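Local atomic coordinates of DNA repair protein XRCC1 (Homo sapiens, PDB entry 3LQC), a protein that serves as a scaffold for DNA single-strand break repair, assembling repair complexes and binding poly-ADP-ribose chains, including those on automodified PARP1, whose activity it restrains. Residues L6-S11 and E22-A27; D28-W33 and K41-V46; V58-D63 and V86-S91; R107-M110 and D114-V117; I130-P135 and F142-V147. All coordinates share one frame; numbering follows the deposited sequence.

Contact 1 (L6-S11 and E22-A27); sequences LRHVVS and ENLLKA. With CO3 (carbonate ion), chain D.
Leu24 drives one methyl, CD1, into the corner between His8 and Val10. CD1 lies 3.4 Å from ND1 of His8, meeting the imidazole at its edge and in its plane, and 3.7 Å from CG1 of Val10. The second methyl, CD2, sits 3.9 Å from CG2 of Val10. ND1 of His8 is buried against Leu24 CD1 and has no polar partner in the model, while the ring also meets the Trp33 ring. Here helix 17-25 sets Leu24 against one face of strand 7-12, an outermost strand of the five-stranded sheet in this N-terminal domain of XRCC1; the Cys12-Cys20 disulfide ties the two elements together. Arg7 alternates to the other face. It has CG anti to the backbone N (chi1 177°) and a bend at chi3; its guanidinium turns one edge to a carbonate ion, probably from the crystallisation liquor: NE donates to O1 at 2.9 Å, nearly straight at 177°, and NH2 to O2 at 2.7 Å. A leucine here would remove both donors and is likely to leave the carbonate to Ser44 and Lys129, and Glu81 without its salt-bridge mate. Backbone bonds from His8 and Val10 to strand 42-49 fix the strand.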
# COMPACT_ATOMS: atom_id res chain seq x y z
N LEU A 6 3.60 23.56 12.62
CA LEU A 6 4.49 22.62 11.95
C LEU A 6 4.86 23.11 10.56
O LEU A 6 5.47 22.39 9.77
CB LEU A 6 3.83 21.24 11.86
CG LEU A 6 3.62 20.65 13.25
CD1 LEU A 6 2.98 19.28 13.19
CD2 LEU A 6 4.98 20.61 13.96
N ARG A 7 4.50 24.35 10.28
CA ARG A 7 4.65 24.90 8.94
C ARG A 7 5.59 26.11 8.96
O ARG A 7 5.36 27.06 9.68
CB ARG A 7 3.28 25.30 8.42
CG ARG A 7 3.28 25.96 7.08
CD ARG A 7 1.89 26.49 6.79
NE ARG A 7 0.86 25.50 7.10
CZ ARG A 7 -0.31 25.80 7.66
NH1 ARG A 7 -0.60 27.06 7.97
NH2 ARG A 7 -1.19 24.84 7.92
N HIS A 8 6.64 26.04 8.16
CA HIS A 8 7.54 27.18 7.97
C HIS A 8 7.19 27.90 6.67
O HIS A 8 7.45 27.40 5.58
CB HIS A 8 8.99 26.71 7.93
CG HIS A 8 9.98 27.81 8.17
ND1 HIS A 8 10.93 28.16 7.24
CD2 HIS A 8 10.18 28.62 9.23
CE1 HIS A 8 11.67 29.15 7.72
NE2 HIS A 8 11.24 29.44 8.93
N VAL A 9 6.60 29.08 6.81
CA VAL A 9 6.18 29.89 5.67
C VAL A 9 7.26 30.90 5.30
O VAL A 9 7.81 31.58 6.17
CB VAL A 9 4.85 30.62 5.98
CG1 VAL A 9 4.30 31.30 4.74
CG2 VAL A 9 3.83 29.62 6.53
N VAL A 10 7.59 30.99 4.02
CA VAL A 10 8.50 32.03 3.57
C VAL A 10 8.07 32.68 2.27
O VAL A 10 7.39 32.05 1.44
CB VAL A 10 9.96 31.53 3.39
CG1 VAL A 10 10.43 30.80 4.64
CG2 VAL A 10 10.08 30.66 2.16
N SER A 11 8.48 33.93 2.10
CA SER A 11 8.28 34.68 0.86
C SER A 11 9.45 34.49 -0.08
O SER A 11 10.61 34.59 0.33
CB SER A 11 8.12 36.17 1.18
OG SER A 11 7.13 36.35 2.18
N GLU A 22 16.08 26.30 -2.25
CA GLU A 22 17.50 26.08 -2.02
C GLU A 22 18.00 27.00 -0.93
O GLU A 22 18.72 26.57 -0.03
CB GLU A 22 18.28 26.30 -3.31
CG GLU A 22 19.78 26.28 -3.11
CD GLU A 22 20.52 26.28 -4.43
OE1 GLU A 22 21.72 25.96 -4.44
OE2 GLU A 22 19.88 26.59 -5.46
N ASN A 23 17.60 28.26 -1.01
CA ASN A 23 17.97 29.24 -0.00
C ASN A 23 17.30 29.00 1.34
O ASN A 23 17.88 29.26 2.39
CB ASN A 23 17.65 30.64 -0.50
CG ASN A 23 18.69 31.17 -1.44
OD1 ASN A 23 19.88 30.88 -1.29
ND2 ASN A 23 18.27 31.96 -2.43
N LEU A 24 16.07 28.51 1.31
CA LEU A 24 15.37 28.23 2.55
C LEU A 24 16.10 27.13 3.28
O LEU A 24 16.41 27.27 4.45
CB LEU A 24 13.91 27.81 2.29
CG LEU A 24 13.08 27.37 3.51
CD1 LEU A 24 13.18 28.37 4.64
CD2 LEU A 24 11.63 27.17 3.12
N LEU A 25 16.40 26.05 2.58
CA LEU A 25 16.90 24.84 3.22
C LEU A 25 18.27 25.02 3.85
O LEU A 25 18.58 24.41 4.87
CB LEU A 25 16.90 23.68 2.22
CG LEU A 25 15.49 23.18 1.85
CD1 LEU A 25 15.51 22.21 0.68
CD2 LEU A 25 14.82 22.56 3.06
N LYS A 26 19.10 25.88 3.26
CA LYS A 26 20.42 26.14 3.83
C LYS A 26 20.41 27.39 4.70
O LYS A 26 21.46 27.90 5.07
CB LYS A 26 21.48 26.25 2.72
CG LYS A 26 21.37 27.49 1.84
CD LYS A 26 22.04 27.25 0.49
CE LYS A 26 22.29 28.55 -0.26
NZ LYS A 26 23.27 29.42 0.44
N ALA A 27 19.22 27.88 5.03
CA ALA A 27 19.09 29.12 5.78
C ALA A 27 19.14 28.88 7.27
O ALA A 27 18.48 27.97 7.78
CB ALA A 27 17.80 29.86 5.41
C CO3 D . 0.29 21.97 6.90
O1 CO3 D . 1.35 22.65 6.56
O2 CO3 D . -0.89 22.46 6.66

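Contact 2 (D28-W33 and K41-V46); sequences DTYRKW and KTISVV. With CO3 (carbonate ion), chain D.
Tyr30 and Trp33, one helical turn apart, press their rings onto Ile43, Ser44 and Val45. CE2 of Tyr30 lies 3.8 Å from CG1 of Val45, and its OH is 3.9 Å from CD1 of Ile43; the tyrosine crosses both side chains at about a right angle. Trp33 brings the far corner of its indole: CH2 stands 4.1 Å from CB of Ile43 and 3.9 Å from the backbone O of Ser44. Both aromatics have CG anti to the backbone N (chi1 166° in Tyr30), which sends the rings down from the helix to the strand. The helix segment 28-33 runs nearly antiparallel to strand 42-46, at 158° with the axes approaching to 11.7 Å, and packs on the same face of the mixed sheet as helix 17-25, whose Leu24 touches both Tyr30 and Val45. No hydrogen bond crosses this largely apolar interface. The outer side is looser: Asp28, Thr29 and Lys32 are exposed, and the approach of Lys32 to Asp28 is doubtful in the model. On the sheet's other face the CB of Ser44 points away from the helix, and its OG donates to O1 of the carbonate ion at 2.6 Å, which Arg7 and Lys129 also hydrogen-bond.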
# COMPACT_ATOMS: atom_id res chain seq x y z
N ASP A 28 19.90 29.71 7.96
CA ASP A 28 20.08 29.55 9.39
C ASP A 28 18.76 29.64 10.14
O ASP A 28 18.52 28.90 11.09
CB ASP A 28 21.05 30.60 9.92
CG ASP A 28 22.11 30.01 10.83
OD1 ASP A 28 22.80 29.06 10.39
OD2 ASP A 28 22.25 30.49 11.97
N THR A 29 17.91 30.57 9.73
CA THR A 29 16.61 30.75 10.36
C THR A 29 15.79 29.47 10.25
O THR A 29 15.11 29.07 11.21
CB THR A 29 15.85 31.91 9.70
OG1 THR A 29 15.42 31.52 8.38
CG2 THR A 29 16.75 33.13 9.58
N TYR A 30 15.85 28.81 9.10
CA TYR A 30 15.12 27.56 8.90
C TYR A 30 15.69 26.46 9.77
O TYR A 30 14.95 25.71 10.43
CB TYR A 30 15.15 27.13 7.43
CG TYR A 30 14.71 25.70 7.24
CD1 TYR A 30 15.63 24.70 6.97
CD2 TYR A 30 13.37 25.35 7.38
CE1 TYR A 30 15.23 23.39 6.83
CE2 TYR A 30 12.96 24.04 7.24
CZ TYR A 30 13.89 23.06 6.96
OH TYR A 30 13.49 21.75 6.81
N ARG A 31 17.01 26.35 9.78
CA ARG A 31 17.68 25.32 10.56
C ARG A 31 17.37 25.48 12.04
O ARG A 31 17.18 24.50 12.75
CB ARG A 31 19.19 25.34 10.29
CG ARG A 31 19.55 24.91 8.87
CD ARG A 31 21.04 25.10 8.59
N LYS A 32 17.27 26.72 12.50
CA LYS A 32 16.92 26.98 13.90
C LYS A 32 15.46 26.64 14.15
O LYS A 32 15.11 26.10 15.19
CB LYS A 32 17.19 28.43 14.26
CG LYS A 32 18.64 28.85 14.12
CD LYS A 32 18.77 30.37 14.18
CE LYS A 32 20.21 30.81 13.98
NZ LYS A 32 20.31 32.28 13.75
N TRP A 33 14.60 26.99 13.20
CA TRP A 33 13.19 26.64 13.30
C TRP A 33 13.02 25.14 13.33
O TRP A 33 12.26 24.60 14.13
CB TRP A 33 12.40 27.21 12.13
CG TRP A 33 10.96 26.81 12.14
CD1 TRP A 33 9.94 27.43 12.80
CD2 TRP A 33 10.38 25.68 11.47
NE1 TRP A 33 8.76 26.76 12.58
CE2 TRP A 33 9.00 25.69 11.76
CE3 TRP A 33 10.89 24.67 10.64
CZ2 TRP A 33 8.12 24.72 11.26
CZ3 TRP A 33 10.01 23.71 10.15
CH2 TRP A 33 8.64 23.74 10.46
N LYS A 41 6.52 14.57 14.26
CA LYS A 41 6.29 13.52 13.26
C LYS A 41 6.16 14.06 11.84
O LYS A 41 6.38 13.33 10.86
CB LYS A 41 5.03 12.73 13.60
CG LYS A 41 5.17 11.81 14.79
CD LYS A 41 3.82 11.35 15.31
CE LYS A 41 3.98 10.48 16.55
NZ LYS A 41 2.68 10.25 17.25
N THR A 42 5.78 15.33 11.70
CA THR A 42 5.66 15.92 10.38
C THR A 42 5.93 17.42 10.41
O THR A 42 5.59 18.10 11.37
CB THR A 42 4.28 15.64 9.75
OG1 THR A 42 4.06 16.56 8.68
CG2 THR A 42 3.17 15.82 10.77
N ILE A 43 6.56 17.93 9.35
CA ILE A 43 6.76 19.36 9.20
C ILE A 43 6.51 19.73 7.75
O ILE A 43 6.66 18.90 6.87
CB ILE A 43 8.19 19.79 9.55
CG1 ILE A 43 9.19 19.06 8.67
CG2 ILE A 43 8.49 19.56 11.03
CD1 ILE A 43 10.44 19.82 8.41
N SER A 44 6.15 20.98 7.50
CA SER A 44 6.06 21.48 6.13
C SER A 44 6.76 22.82 6.00
O SER A 44 6.95 23.54 6.98
CB SER A 44 4.61 21.65 5.73
OG SER A 44 3.99 22.56 6.60
N VAL A 45 7.16 23.15 4.78
CA VAL A 45 7.53 24.52 4.45
C VAL A 45 6.55 25.00 3.38
O VAL A 45 6.09 24.22 2.55
CB VAL A 45 8.97 24.64 3.90
CG1 VAL A 45 9.99 24.25 4.96
CG2 VAL A 45 9.14 23.80 2.67
N VAL A 46 6.22 26.28 3.43
CA VAL A 46 5.39 26.87 2.39
C VAL A 46 6.17 27.95 1.67
O VAL A 46 6.72 28.85 2.30
CB VAL A 46 4.09 27.44 2.95
CG1 VAL A 46 3.41 28.33 1.91
CG2 VAL A 46 3.16 26.32 3.38
C CO3 D . 0.29 21.97 6.90
O1 CO3 D . 1.35 22.65 6.56
O2 CO3 D . -0.89 22.46 6.66

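Contact 3 (V58-D63 and V86-S91); sequences VDIGND and VLLVTS
The two sheets of the domain's beta sandwich face each other here, Val58 and Ile60 from strand 57-63 meeting Leu87 and Leu88 where strand 85-92 is broken by a classic beta bulge. The bulge lies against strand 67-73 and turns the chain through a corner, so that two consecutive leucines both head for the opposing sheet. Ile60 and Leu88 reach toward each other tip to tip, CD1 of the isoleucine lying 3.6 Å from CD2 of the leucine. The isoleucine is stretched to its full length, CG1 anti to the carbonyl carbon (chi1 -65°) and CD1 extended beyond it (chi2 178°), which carries the methyl across the gap between the sheets. This approach holds for one of two conformers modelled for Leu88. Val58 and Leu87 meet more loosely, CG2 to CD2 at 4.2 Å. Val147 and Phe149 from strand 143-150 touch Val58, Leu144 touches Ile60, and Phe111 touches Leu88, continuing the apolar layer on the strand 57-63 side. Past the corner, in the conformer described, OG of Ser91 donates to O of Val89 at 2.6 Å, tilted 29° out of the carbonyl plane. This part of the strand also meets another protein chain of the assembly, to which the backbone of Thr90 is hydrogen-bonded. With hydrocarbon alone touching across it and no hydrogen bond between the two segments, this junction probably relies on shape and burial: methyl groups meet between the sheets, while the backbones take their hydrogen bonds from other partners, Val58 from Phe111 and Ile60 from Arg109.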
# COMPACT_ATOMS: atom_id res chain seq x y z
N VAL A 58 8.90 17.74 -10.77
CA VAL A 58 9.47 17.99 -9.45
C VAL A 58 10.55 16.98 -9.09
O VAL A 58 10.31 15.77 -9.14
CB VAL A 58 8.38 17.95 -8.36
CG1 VAL A 58 8.98 18.29 -7.01
CG2 VAL A 58 7.25 18.91 -8.70
N ASP A 59 11.73 17.46 -8.71
CA ASP A 59 12.80 16.59 -8.23
C ASP A 59 12.98 16.82 -6.74
O ASP A 59 13.06 17.95 -6.28
CB ASP A 59 14.12 16.89 -8.95
CG ASP A 59 14.02 16.77 -10.46
OD1 ASP A 59 13.11 16.06 -10.96
OD2 ASP A 59 14.86 17.39 -11.15
N ILE A 60 13.05 15.73 -5.98
CA ILE A 60 13.10 15.80 -4.53
C ILE A 60 14.27 14.99 -3.99
O ILE A 60 14.43 13.82 -4.32
CB ILE A 60 11.80 15.29 -3.91
CG1 ILE A 60 10.65 16.21 -4.30
CG2 ILE A 60 11.93 15.19 -2.39
CD1 ILE A 60 9.33 15.77 -3.77
N GLY A 61 15.09 15.64 -3.17
CA GLY A 61 16.20 14.97 -2.52
C GLY A 61 15.92 14.84 -1.04
O GLY A 61 15.86 15.84 -0.33
N ASN A 62 15.74 13.62 -0.57
CA ASN A 62 15.34 13.41 0.80
C ASN A 62 16.44 13.74 1.79
O ASN A 62 17.62 13.68 1.46
CB ASN A 62 14.85 11.97 1.03
CG ASN A 62 14.30 11.76 2.43
OD1 ASN A 62 13.66 12.64 3.00
ND2 ASN A 62 14.56 10.59 3.00
N ASP A 63 16.05 14.11 2.99
CA ASP A 63 16.99 14.19 4.10
C ASP A 63 16.35 13.60 5.35
O ASP A 63 16.14 14.31 6.34
CB ASP A 63 17.44 15.63 4.36
CG ASP A 63 18.44 15.72 5.50
OD1 ASP A 63 19.25 14.79 5.66
OD2 ASP A 63 18.41 16.73 6.24
N VAL A 86 -3.41 18.84 -4.26
CA VAL A 86 -2.21 18.01 -4.34
C VAL A 86 -1.56 18.09 -5.71
O VAL A 86 -2.20 17.90 -6.74
CB VAL A 86 -2.49 16.52 -4.00
CG1 VAL A 86 -1.22 15.70 -4.15
CG2 VAL A 86 -3.01 16.39 -2.59
N LEU A 87 -0.27 18.38 -5.72
CA LEU A 87 0.51 18.34 -6.94
C LEU A 87 1.23 17.00 -7.02
O LEU A 87 1.04 16.23 -7.96
CB LEU A 87 1.51 19.49 -6.97
CG LEU A 87 2.26 19.54 -8.29
CD1 LEU A 87 1.28 19.87 -9.39
CD2 LEU A 87 3.39 20.55 -8.23
N LEU A 88 2.07 16.72 -6.02
CA LEU A 88 2.70 15.41 -5.92
C LEU A 88 2.15 14.68 -4.72
O LEU A 88 2.33 15.11 -3.58
CB LEU A 88 4.23 15.51 -5.82
CG LEU A 88 4.90 14.16 -5.51
CD1 LEU A 88 4.66 13.18 -6.64
CD2 LEU A 88 6.38 14.32 -5.26
N VAL A 89 1.47 13.58 -4.98
CA VAL A 89 0.86 12.78 -3.94
C VAL A 89 1.92 12.29 -2.94
O VAL A 89 3.09 12.14 -3.28
CB VAL A 89 0.10 11.62 -4.58
CG1 VAL A 89 0.96 10.35 -4.62
CG2 VAL A 89 -1.20 11.40 -3.86
N THR A 90 1.51 12.07 -1.69
CA THR A 90 2.43 11.62 -0.65
C THR A 90 3.25 10.40 -1.10
O THR A 90 2.71 9.33 -1.39
CB THR A 90 1.71 11.28 0.65
OG1 THR A 90 0.89 12.39 1.05
CG2 THR A 90 2.72 10.99 1.76
N SER A 91 4.57 10.57 -1.15
CA SER A 91 5.44 9.58 -1.76
C SER A 91 6.52 9.07 -0.80
O SER A 91 7.02 9.82 0.04
CB SER A 91 6.07 10.16 -3.02
OG SER A 91 5.06 10.57 -3.92

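Contact 4 (R107-M110 and D114-V117); sequences RVRM and DKLV
Arg109 and Lys115 bring their charged ends together beside strand 108-111, an outermost strand of the three-stranded antiparallel sheet, where the chain leaves the strand and turns toward helix 118-121. The contact lies at the surface, where Lys115 lies across Arg109 and Met110; the arginine and lysine side chains cross at about a right angle. Taking the charged groups first, NH2 of Arg109 is 3.5 Å from NZ of Lys115. Both are donors, so no hydrogen bond forms, and the like charges would probably disfavour the approach if nothing offset them. Arg109 has other partners: its NH1 donates to the backbone O of Ser92 and forms a salt bridge with an acidic side chain of another protein chain, whose negative charge probably eases the crowding. The bend of the arginine at chi3 (61°) turns the guanidinium towards Ser91 and Ser92 of strand 85-92. Lys115 reaches it with a chain kinked at both chi2 and chi3. Of packing contacts there is one close example, between the aliphatic end of the lysine and the backbone: its CE rests 3.5 Å from O of Met110, whose own side chain leads away and lies on Asp59 of strand 57-63. The backbone supplies the framing bonds, Arg109 pairing with Ile60 in the sheet and Val117, at the N-cap position of the following helix, with Leu87; Leu116, just before Val117, packs on Val58 and Leu88. NZ of Lys115, one bond beyond CE, stands 4.1 Å from the same Met110 O.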
# COMPACT_ATOMS: atom_id res chain seq x y z
N ARG A 107 17.55 9.40 -0.42
CA ARG A 107 17.07 9.02 -1.74
C ARG A 107 16.67 10.25 -2.55
O ARG A 107 16.14 11.22 -2.00
CB ARG A 107 15.89 8.05 -1.65
CG ARG A 107 16.30 6.65 -1.27
CD ARG A 107 15.16 5.67 -1.46
NE ARG A 107 15.62 4.31 -1.19
CZ ARG A 107 15.46 3.67 -0.04
NH1 ARG A 107 14.82 4.26 0.97
NH2 ARG A 107 15.92 2.44 0.11
N VAL A 108 16.93 10.20 -3.84
CA VAL A 108 16.46 11.22 -4.76
C VAL A 108 15.43 10.60 -5.69
O VAL A 108 15.64 9.52 -6.24
CB VAL A 108 17.60 11.78 -5.62
CG1 VAL A 108 17.05 12.82 -6.61
CG2 VAL A 108 18.69 12.38 -4.74
N ARG A 109 14.30 11.28 -5.86
CA ARG A 109 13.32 10.84 -6.84
C ARG A 109 12.89 12.00 -7.73
O ARG A 109 12.66 13.11 -7.24
CB ARG A 109 12.10 10.20 -6.16
CG ARG A 109 12.46 9.04 -5.25
CD ARG A 109 11.24 8.44 -4.59
NE ARG A 109 10.29 7.93 -5.57
CZ ARG A 109 9.07 7.52 -5.26
NH1 ARG A 109 8.66 7.57 -4.00
NH2 ARG A 109 8.25 7.06 -6.20
N MET A 110 12.81 11.73 -9.03
CA MET A 110 12.34 12.70 -10.01
C MET A 110 10.91 12.36 -10.33
O MET A 110 10.58 11.19 -10.51
CB MET A 110 13.17 12.61 -11.29
CG MET A 110 14.67 12.34 -11.07
SD MET A 110 15.54 13.76 -10.38
CE MET A 110 17.25 13.24 -10.51
N ASP A 114 4.30 12.92 -15.76
CA ASP A 114 3.60 11.66 -15.70
C ASP A 114 3.20 11.30 -14.27
O ASP A 114 2.16 10.69 -14.04
CB ASP A 114 4.51 10.57 -16.26
CG ASP A 114 3.84 9.23 -16.27
OD1 ASP A 114 2.62 9.18 -16.55
OD2 ASP A 114 4.53 8.23 -16.00
N LYS A 115 4.04 11.70 -13.32
CA LYS A 115 3.88 11.25 -11.94
C LYS A 115 3.23 12.30 -11.04
O LYS A 115 3.04 12.06 -9.85
CB LYS A 115 5.23 10.79 -11.37
CG LYS A 115 5.94 9.78 -12.26
CD LYS A 115 6.57 8.66 -11.46
CE LYS A 115 7.72 9.15 -10.59
NZ LYS A 115 8.03 8.20 -9.48
N LEU A 116 2.90 13.45 -11.62
CA LEU A 116 2.19 14.50 -10.90
C LEU A 116 0.70 14.39 -11.18
O LEU A 116 0.30 13.74 -12.14
CB LEU A 116 2.69 15.87 -11.32
CG LEU A 116 4.16 16.15 -11.04
CD1 LEU A 116 4.53 17.56 -11.47
CD2 LEU A 116 4.45 15.95 -9.57
N VAL A 117 -0.12 14.99 -10.32
CA VAL A 117 -1.56 15.04 -10.56
C VAL A 117 -1.82 16.01 -11.69
O VAL A 117 -1.56 17.21 -11.56
CB VAL A 117 -2.32 15.53 -9.31
CG1 VAL A 117 -3.83 15.48 -9.56
CG2 VAL A 117 -1.93 14.69 -8.10

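Contact 5 (I130-P135 and F142-V147); sequences IVCSQP and FGLSFV
The Phe142 ring carries CB of Gln134 over the centre of one face, a CH-pi contact whose spacing is modelled too close to be relied on. At the ring's edge, near its plane, the carbonyl O of Cys132 lies 3.5 Å from CE1. The amide of Gln134 stands almost perpendicular to the ring, at 86°, and leads away from it: in the conformer described, one of two, NE2 donates to Ser99 and Gly64, and OE1 accepts from Tyr136. Phe142 has CG between its backbone N and carbonyl carbon (chi1 67°), which swings the ring over the end of strand 125-133, beside Gln134; Arg34 adds a cation-pi contact and donates from NE to the phenylalanine's backbone O. An alanine in its place is likely to uncover the Gln134 side chain and Cys132 O and to deprive Arg34 of its aromatic mate. Further along, SG of Cys132 lies 3.7 Å from CG of Leu144 and 3.9 Å from CA of Gly143. CG2 of Ile130 then meets CD1 of Leu144 at 3.7 Å. No hydrogen bonds link the segments; this is sheet-on-sheet packing inside the beta sandwich, with residues 130-134 and 142-144 running 148° apart. A classic beta bulge at Ser145 and Phe146 turns the second strand through a corner. Strand 125-133 sits between strands 42-49 and 67-73 in the five-stranded sheet, while 143-150 pairs with 57-63 in the other, and Leu144 reaches both Val68 and Ile60.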
# COMPACT_ATOMS: atom_id res chain seq x y z
N ILE A 130 5.40 21.90 0.82
CA ILE A 130 6.11 20.62 0.82
C ILE A 130 6.00 19.99 2.21
O ILE A 130 6.46 20.57 3.19
CB ILE A 130 7.58 20.78 0.42
CG1 ILE A 130 7.71 21.37 -0.99
CG2 ILE A 130 8.30 19.46 0.50
CD1 ILE A 130 7.69 22.88 -1.03
N VAL A 131 5.38 18.82 2.29
CA VAL A 131 5.17 18.18 3.59
C VAL A 131 6.07 16.97 3.77
O VAL A 131 6.04 16.04 2.96
CB VAL A 131 3.70 17.75 3.78
CG1 VAL A 131 3.45 17.32 5.22
CG2 VAL A 131 2.77 18.90 3.41
N CYS A 132 6.87 16.98 4.83
CA CYS A 132 7.76 15.87 5.14
C CYS A 132 7.25 15.11 6.35
O CYS A 132 7.06 15.68 7.42
CB CYS A 132 9.17 16.38 5.40
SG CYS A 132 9.95 17.21 4.01
N SER A 133 7.02 13.82 6.19
CA SER A 133 6.52 13.02 7.30
C SER A 133 7.53 11.97 7.69
O SER A 133 8.11 11.29 6.84
CB SER A 133 5.20 12.35 6.92
OG SER A 133 4.16 13.30 6.84
N GLN A 134 7.76 11.86 9.00
CA GLN A 134 8.72 10.89 9.51
C GLN A 134 8.31 10.45 10.91
O GLN A 134 8.92 10.86 11.90
CB GLN A 134 10.14 11.47 9.51
CG GLN A 134 11.22 10.51 10.00
CD GLN A 134 11.03 9.09 9.50
OE1 GLN A 134 10.23 8.34 10.04
NE2 GLN A 134 11.78 8.72 8.47
N PRO A 135 7.27 9.60 10.99
CA PRO A 135 6.66 9.12 12.23
C PRO A 135 7.54 8.12 12.95
O PRO A 135 7.27 7.82 14.11
CB PRO A 135 5.40 8.38 11.74
CG PRO A 135 5.34 8.55 10.29
CD PRO A 135 6.69 8.96 9.81
N PHE A 142 14.78 15.69 10.36
CA PHE A 142 14.48 15.25 8.99
C PHE A 142 13.82 16.33 8.14
O PHE A 142 13.17 17.23 8.65
CB PHE A 142 13.59 14.01 9.02
CG PHE A 142 12.22 14.28 9.55
CD1 PHE A 142 11.24 14.81 8.73
CD2 PHE A 142 11.91 14.02 10.88
CE1 PHE A 142 9.98 15.07 9.22
CE2 PHE A 142 10.65 14.28 11.37
CZ PHE A 142 9.68 14.81 10.54
N GLY A 143 13.97 16.20 6.83
CA GLY A 143 13.37 17.13 5.90
C GLY A 143 13.82 16.77 4.50
O GLY A 143 13.80 15.60 4.12
N LEU A 144 14.23 17.78 3.73
CA LEU A 144 14.73 17.55 2.38
C LEU A 144 16.14 18.09 2.24
O LEU A 144 16.50 19.06 2.89
CB LEU A 144 13.85 18.24 1.35
CG LEU A 144 12.41 17.73 1.27
CD1 LEU A 144 11.73 18.29 0.04
CD2 LEU A 144 12.43 16.21 1.26
N SER A 145 16.93 17.46 1.38
CA SER A 145 18.20 18.04 0.98
C SER A 145 17.91 19.09 -0.07
O SER A 145 18.52 20.15 -0.09
CB SER A 145 19.14 16.98 0.42
OG SER A 145 19.65 16.20 1.49
N PHE A 146 16.97 18.78 -0.95
CA PHE A 146 16.60 19.71 -1.99
C PHE A 146 15.26 19.37 -2.59
O PHE A 146 14.80 18.23 -2.52
CB PHE A 146 17.69 19.75 -3.07
CG PHE A 146 17.81 18.48 -3.87
CD1 PHE A 146 16.89 18.17 -4.86
CD2 PHE A 146 18.86 17.60 -3.63
CE1 PHE A 146 17.00 17.01 -5.59
CE2 PHE A 146 18.97 16.44 -4.36
CZ PHE A 146 18.05 16.14 -5.35
N VAL A 147 14.61 20.38 -3.14
CA VAL A 147 13.43 20.17 -3.96
C VAL A 147 13.55 21.15 -5.12
O VAL A 147 13.86 22.32 -4.92
CB VAL A 147 12.12 20.40 -3.17
CG1 VAL A 147 12.18 21.72 -2.40
CG2 VAL A 147 10.92 20.35 -4.10

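Overall arrangement
From the N terminus, contact 1 closes the disulfide-bridged loop from strand 7-12 to helix 17-25, and contact 2 follows as strand 42-49 returns beneath helix 28-36. Contact 3 spans a longer excursion that includes strand 67-73, contact 4 closes the short turn after strand 108-111, and contact 5 closes the final connection from strand 125-133 to 143-150. All five are in series; none nests or crosses. Contacts 1 and 2 join helices 17-25 and 28-36 to the five-stranded sheet and share the carbonate ion. Contact 2 meets contact 5 through neighbouring strands 42-49 and 125-133, and contacts 3, 4 and 5 meet through the three-stranded sheet. Contacts 1 and 4 have centres about 21 Å apart.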